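Local coordinates for protein bottromycin amidohydrolase (Streptomyces purpureus, PDB 6I5S) that probably hydrolyses a thiazoline-containing precursor in bottromycin biosynthesis, acting as a zinc-dependent amidohydrolase that serves as the pathway's gatekeeper, at residues A80-D92 with P395-P409. Numbering follows the deposited sequence.
Sequences APYDWYVTPGFVD and PAAGRADLVFYRRHP
Asp-83 offers its carbonyl O to NH1 of Arg-406 at 3.1 Å; the O lies in the guanidinium plane, while NH1 sits above the carbonyl plane. The guanidinium lies flat on the Trp-84 indole, planes 9° apart, with Arg-406 CZ 3.6 Å from the centroid of the Trp-84 six-membered ring; bond and stack together would limit its rotation. Against the opposite indole face Phe-404 turns its edge, a T-shaped pair. Tyr-85 exchanges two backbone bonds with Tyr-405, the straighter (170°) from Tyr-85 N to Tyr-405 O, 2.7 Å, and carries His-408 CB over its ring. Next, Val-86 sets CG2 3.6 Å from the Phe-404 ring centroid; its CG1, anti to the backbone N (chi1 165°), reaches Leu-402 CB. Thr-87 repeats the double exchange with Val-403, and its OG1 bonds Pro-88 O. Beyond Pro-88, packed on Pro-395, Gly-89 N closes the ladder on Asp-401 O. Phe-90 takes Val-403 CG2 on one face and has Tyr-405 OH, itself bonded to Leu-416 O, at its edge. This antiparallel pairing joins 402-405 to the strand carrying zinc ligand His-94: main-chain bonds give the register, cation-pi stacking covers the Trp-84 end, and CH-pi contacts spread along the pairing bury side chains against each other.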
loop_
_atom_site.group_PDB
_atom_site.type_symbol
_atom_site.label_atom_id
_atom_site.label_comp_id
_atom_site.label_asym_id
_atom_site.label_seq_id
_atom_site.Cartn_x
_atom_site.Cartn_y
_atom_site.Cartn_z
ATOM N N ALA A 80 -30.819 -1.216 -19.160
ATOM C CA ALA A 80 -29.853 -2.307 -19.284
ATOM C C ALA A 80 -29.264 -2.679 -17.927
ATOM O O ALA A 80 -28.776 -1.797 -17.212
ATOM C CB ALA A 80 -28.726 -1.923 -20.230
ATOM N N PRO A 81 -29.244 -3.963 -17.551
ATOM C CA PRO A 81 -28.592 -4.337 -16.288
ATOM C C PRO A 81 -27.081 -4.185 -16.369
ATOM O O PRO A 81 -26.494 -4.100 -17.450
ATOM C CB PRO A 81 -28.973 -5.801 -16.090
ATOM C CG PRO A 81 -29.323 -6.312 -17.459
ATOM C CD PRO A 81 -29.866 -5.131 -18.228
ATOM N N TYR A 82 -26.447 -4.151 -15.194
ATOM C CA TYR A 82 -24.993 -4.103 -15.138
ATOM C C TYR A 82 -24.442 -5.512 -15.328
ATOM O O TYR A 82 -24.888 -6.454 -14.665
ATOM C CB TYR A 82 -24.505 -3.548 -13.802
ATOM C CG TYR A 82 -24.863 -2.114 -13.506
ATOM C CD1 TYR A 82 -24.275 -1.064 -14.213
ATOM C CD2 TYR A 82 -25.754 -1.803 -12.484
ATOM C CE1 TYR A 82 -24.586 0.253 -13.930
ATOM C CE2 TYR A 82 -26.076 -0.468 -12.184
ATOM C CZ TYR A 82 -25.489 0.554 -12.909
ATOM O OH TYR A 82 -25.806 1.884 -12.617
ATOM N N ASP A 83 -23.480 -5.661 -16.240
ATOM C CA ASP A 83 -22.710 -6.897 -16.294
ATOM C C ASP A 83 -21.510 -6.837 -15.366
ATOM O O ASP A 83 -20.984 -7.869 -14.942
ATOM C CB ASP A 83 -22.196 -7.154 -17.711
ATOM C CG ASP A 83 -23.307 -7.549 -18.674
ATOM O OD1 ASP A 83 -24.454 -7.744 -18.234
ATOM O OD2 ASP A 83 -23.011 -7.622 -19.879
ATOM N N TRP A 84 -21.036 -5.638 -15.101
ATOM C CA TRP A 84 -19.839 -5.448 -14.312
ATOM C C TRP A 84 -20.003 -4.205 -13.462
ATOM O O TRP A 84 -20.646 -3.231 -13.880
ATOM C CB TRP A 84 -18.607 -5.228 -15.170
ATOM C CG TRP A 84 -18.163 -6.286 -16.092
ATOM C CD1 TRP A 84 -18.296 -6.286 -17.441
ATOM C CD2 TRP A 84 -17.418 -7.462 -15.761
ATOM N NE1 TRP A 84 -17.699 -7.395 -17.972
ATOM C CE2 TRP A 84 -17.151 -8.131 -16.961
ATOM C CE3 TRP A 84 -16.969 -8.020 -14.569
ATOM C CZ2 TRP A 84 -16.464 -9.334 -17.001
ATOM C CZ3 TRP A 84 -16.276 -9.210 -14.626
ATOM C CH2 TRP A 84 -16.021 -9.841 -15.820
ATOM N N TYR A 85 -19.365 -4.231 -12.290
ATOM C CA TYR A 85 -19.128 -3.043 -11.482
ATOM C C TYR A 85 -17.623 -2.822 -11.415
ATOM O O TYR A 85 -16.874 -3.783 -11.200
ATOM C CB TYR A 85 -19.690 -3.242 -10.078
ATOM C CG TYR A 85 -21.158 -3.460 -10.019
ATOM C CD1 TYR A 85 -22.041 -2.399 -9.856
ATOM C CD2 TYR A 85 -21.689 -4.733 -10.144
ATOM C CE1 TYR A 85 -23.451 -2.627 -9.808
ATOM C CE2 TYR A 85 -23.078 -4.943 -10.091
ATOM C CZ TYR A 85 -23.929 -3.872 -9.911
ATOM O OH TYR A 85 -25.310 -4.071 -9.866
ATOM N N VAL A 86 -17.179 -1.579 -11.626
ATOM C CA VAL A 86 -15.768 -1.297 -11.814
ATOM C C VAL A 86 -15.337 -0.186 -10.882
ATOM O O VAL A 86 -16.009 0.843 -10.771
ATOM C CB VAL A 86 -15.481 -0.922 -13.276
ATOM C CG1 VAL A 86 -14.149 -0.302 -13.428
ATOM C CG2 VAL A 86 -15.572 -2.198 -14.123
ATOM N N THR A 87 -14.185 -0.380 -10.252
ATOM C CA THR A 87 -13.479 0.669 -9.544
ATOM C C THR A 87 -12.131 0.958 -10.195
ATOM O O THR A 87 -11.577 0.111 -10.901
ATOM C CB THR A 87 -13.234 0.283 -8.068
ATOM O OG1 THR A 87 -12.288 -0.793 -7.989
ATOM C CG2 THR A 87 -14.527 -0.203 -7.437
ATOM N N PRO A 88 -11.561 2.136 -9.942
ATOM C CA PRO A 88 -10.151 2.346 -10.252
ATOM C C PRO A 88 -9.317 1.293 -9.542
ATOM O O PRO A 88 -9.695 0.733 -8.504
ATOM C CB PRO A 88 -9.878 3.730 -9.680
ATOM C CG PRO A 88 -11.182 4.397 -9.643
ATOM C CD PRO A 88 -12.135 3.321 -9.257
ATOM N N GLY A 89 -8.150 1.027 -10.096
ATOM C CA GLY A 89 -7.222 0.132 -9.432
ATOM C C GLY A 89 -6.792 0.698 -8.095
ATOM O O GLY A 89 -6.714 1.908 -7.928
ATOM N N PHE A 90 -6.529 -0.206 -7.146
ATOM C CA PHE A 90 -6.141 0.166 -5.788
ATOM C C PHE A 90 -4.657 0.496 -5.704
ATOM O O PHE A 90 -3.831 0.007 -6.493
ATOM C CB PHE A 90 -6.433 -0.980 -4.800
ATOM C CG PHE A 90 -7.829 -1.502 -4.896
ATOM C CD1 PHE A 90 -8.895 -0.644 -5.072
ATOM C CD2 PHE A 90 -8.067 -2.846 -4.853
ATOM C CE1 PHE A 90 -10.198 -1.136 -5.245
ATOM C CE2 PHE A 90 -9.393 -3.341 -5.017
ATOM C CZ PHE A 90 -10.432 -2.455 -5.196
ATOM N N VAL A 91 -4.331 1.318 -4.701
ATOM C CA VAL A 91 -2.956 1.728 -4.422
ATOM C C VAL A 91 -2.635 1.356 -2.991
ATOM O O VAL A 91 -3.254 1.882 -2.047
ATOM C CB VAL A 91 -2.745 3.234 -4.632
ATOM C CG1 VAL A 91 -1.200 3.537 -4.505
ATOM C CG2 VAL A 91 -3.301 3.655 -6.008
ATOM N N ASP A 92 -1.664 0.453 -2.805
ATOM C CA ASP A 92 -1.123 0.246 -1.460
ATOM C C ASP A 92 -0.168 1.402 -1.153
ATOM O O ASP A 92 0.938 1.482 -1.712
ATOM C CB ASP A 92 -0.431 -1.106 -1.309
ATOM C CG ASP A 92 -0.010 -1.383 0.133
ATOM O OD1 ASP A 92 0.120 -2.548 0.479
ATOM O OD2 ASP A 92 0.214 -0.418 0.925
ATOM N N PRO A 395 -9.034 9.181 -11.888
ATOM C CA PRO A 395 -8.748 7.836 -11.346
ATOM C C PRO A 395 -9.155 6.714 -12.279
ATOM O O PRO A 395 -8.506 5.660 -12.313
ATOM C CB PRO A 395 -9.560 7.797 -10.035
ATOM C CG PRO A 395 -9.920 9.198 -9.742
ATOM C CD PRO A 395 -10.002 9.911 -11.056
ATOM N N ALA A 396 -10.224 6.915 -13.034
ATOM C CA ALA A 396 -10.739 5.914 -13.966
ATOM C C ALA A 396 -10.517 6.335 -15.409
ATOM O O ALA A 396 -11.242 5.880 -16.305
ATOM C CB ALA A 396 -12.231 5.658 -13.709
ATOM N N ALA A 397 -9.554 7.230 -15.655
ATOM C CA ALA A 397 -9.177 7.585 -17.025
ATOM C C ALA A 397 -7.675 7.411 -17.206
ATOM O O ALA A 397 -6.983 6.920 -16.309
ATOM C CB ALA A 397 -9.577 9.020 -17.379
ATOM N N GLY A 398 -7.161 7.810 -18.362
ATOM C CA GLY A 398 -5.763 7.550 -18.642
ATOM C C GLY A 398 -5.510 6.060 -18.669
ATOM O O GLY A 398 -6.230 5.296 -19.322
ATOM N N ARG A 399 -4.506 5.619 -17.921
ATOM C CA ARG A 399 -4.115 4.223 -17.963
ATOM C C ARG A 399 -5.267 3.354 -17.480
ATOM O O ARG A 399 -5.951 3.645 -16.503
ATOM C CB ARG A 399 -2.859 3.970 -17.117
ATOM C CG ARG A 399 -2.329 2.522 -17.200
ATOM C CD ARG A 399 -0.926 2.311 -16.631
ATOM N NE ARG A 399 -0.798 2.751 -15.238
ATOM C CZ ARG A 399 0.024 3.703 -14.813
ATOM N NH1 ARG A 399 0.824 4.323 -15.657
ATOM N NH2 ARG A 399 0.050 4.029 -13.530
ATOM N N ALA A 400 -5.486 2.258 -18.178
ATOM C CA ALA A 400 -6.606 1.374 -17.887
ATOM C C ALA A 400 -6.181 0.417 -16.784
ATOM O O ALA A 400 -5.811 -0.740 -17.008
ATOM C CB ALA A 400 -7.040 0.651 -19.149
ATOM N N ASP A 401 -6.199 0.950 -15.571
ATOM C CA ASP A 401 -5.992 0.224 -14.334
ATOM C C ASP A 401 -7.338 0.232 -13.591
ATOM O O ASP A 401 -7.718 1.245 -12.993
ATOM C CB ASP A 401 -4.936 0.908 -13.467
ATOM C CG ASP A 401 -3.538 0.931 -14.065
ATOM O OD1 ASP A 401 -3.123 0.024 -14.832
ATOM O OD2 ASP A 401 -2.806 1.910 -13.735
ATOM N N LEU A 402 -8.030 -0.895 -13.573
ATOM C CA LEU A 402 -9.402 -0.952 -13.078
ATOM C C LEU A 402 -9.652 -2.295 -12.423
ATOM O O LEU A 402 -9.020 -3.281 -12.790
ATOM C CB LEU A 402 -10.385 -0.773 -14.229
ATOM C CG LEU A 402 -10.343 0.540 -15.010
ATOM C CD1 LEU A 402 -11.247 0.456 -16.255
ATOM C CD2 LEU A 402 -10.789 1.669 -14.058
ATOM N N VAL A 403 -10.611 -2.346 -11.494
ATOM C CA VAL A 403 -10.980 -3.590 -10.828
ATOM C C VAL A 403 -12.441 -3.900 -11.131
ATOM O O VAL A 403 -13.298 -3.019 -11.054
ATOM C CB VAL A 403 -10.764 -3.504 -9.315
ATOM C CG1 VAL A 403 -10.852 -4.869 -8.689
ATOM C CG2 VAL A 403 -9.387 -2.862 -9.011
ATOM N N PHE A 404 -12.715 -5.143 -11.485
ATOM C CA PHE A 404 -14.013 -5.579 -11.993
ATOM C C PHE A 404 -14.674 -6.562 -11.026
ATOM O O PHE A 404 -14.010 -7.468 -10.520
ATOM C CB PHE A 404 -13.844 -6.293 -13.320
ATOM C CG PHE A 404 -13.550 -5.398 -14.471
ATOM C CD1 PHE A 404 -14.479 -5.248 -15.479
ATOM C CD2 PHE A 404 -12.344 -4.719 -14.578
ATOM C CE1 PHE A 404 -14.218 -4.448 -16.585
ATOM C CE2 PHE A 404 -12.088 -3.932 -15.669
ATOM C CZ PHE A 404 -13.028 -3.780 -16.671
ATOM N N TYR A 405 -15.993 -6.418 -10.832
ATOM C CA TYR A 405 -16.808 -7.258 -9.965
ATOM C C TYR A 405 -18.125 -7.580 -10.654
ATOM O O TYR A 405 -18.744 -6.700 -11.272
ATOM C CB TYR A 405 -17.108 -6.542 -8.654
ATOM C CG TYR A 405 -15.860 -6.169 -7.875
ATOM C CD1 TYR A 405 -15.299 -7.042 -6.950
ATOM C CD2 TYR A 405 -15.264 -4.935 -8.061
ATOM C CE1 TYR A 405 -14.146 -6.673 -6.198
ATOM C CE2 TYR A 405 -14.070 -4.573 -7.364
ATOM C CZ TYR A 405 -13.548 -5.460 -6.443
ATOM O OH TYR A 405 -12.423 -5.138 -5.724
ATOM N N ARG A 406 -18.548 -8.844 -10.553
ATOM C CA ARG A 406 -19.841 -9.219 -11.095
ATOM C C ARG A 406 -20.972 -8.723 -10.208
ATOM O O ARG A 406 -22.066 -8.437 -10.700
ATOM C CB ARG A 406 -19.927 -10.725 -11.244
ATOM C CG ARG A 406 -19.110 -11.320 -12.344
ATOM C CD ARG A 406 -19.568 -10.842 -13.700
ATOM N NE ARG A 406 -18.914 -11.589 -14.774
ATOM C CZ ARG A 406 -19.068 -11.325 -16.070
ATOM N NH1 ARG A 406 -19.829 -10.304 -16.473
ATOM N NH2 ARG A 406 -18.465 -12.100 -16.971
ATOM N N ARG A 407 -20.736 -8.625 -8.907
ATOM C CA ARG A 407 -21.705 -8.081 -7.967
ATOM C C ARG A 407 -21.112 -6.831 -7.329
ATOM O O ARG A 407 -19.896 -6.684 -7.259
ATOM C CB ARG A 407 -22.064 -9.096 -6.882
ATOM C CG ARG A 407 -22.761 -10.359 -7.403
ATOM C CD ARG A 407 -23.120 -11.330 -6.277
ATOM N NE ARG A 407 -23.869 -12.490 -6.772
ATOM C CZ ARG A 407 -24.295 -13.503 -6.018
ATOM N NH1 ARG A 407 -24.054 -13.525 -4.712
ATOM N NH2 ARG A 407 -24.967 -14.504 -6.576
ATOM N N HIS A 408 -21.964 -5.927 -6.864
ATOM C CA HIS A 408 -21.460 -4.688 -6.306
ATOM C C HIS A 408 -20.550 -5.018 -5.119
ATOM O O HIS A 408 -20.921 -5.852 -4.278
ATOM C CB HIS A 408 -22.619 -3.783 -5.884
ATOM C CG HIS A 408 -22.190 -2.383 -5.582
ATOM N ND1 HIS A 408 -21.410 -2.076 -4.491
ATOM C CD2 HIS A 408 -22.364 -1.225 -6.260
ATOM C CE1 HIS A 408 -21.144 -0.782 -4.493
ATOM N NE2 HIS A 408 -21.709 -0.240 -5.557
ATOM N N PRO A 409 -19.346 -4.432 -5.032
ATOM C CA PRO A 409 -18.407 -4.860 -3.985
ATOM C C PRO A 409 -18.791 -4.406 -2.585
ATOM O O PRO A 409 -18.249 -4.952 -1.620
ATOM C CB PRO A 409 -17.075 -4.241 -4.435
ATOM C CG PRO A 409 -17.465 -3.038 -5.231
ATOM C CD PRO A 409 -18.737 -3.440 -5.942
HETATM O O HOH W 1 -23.015 -9.088 -13.312
#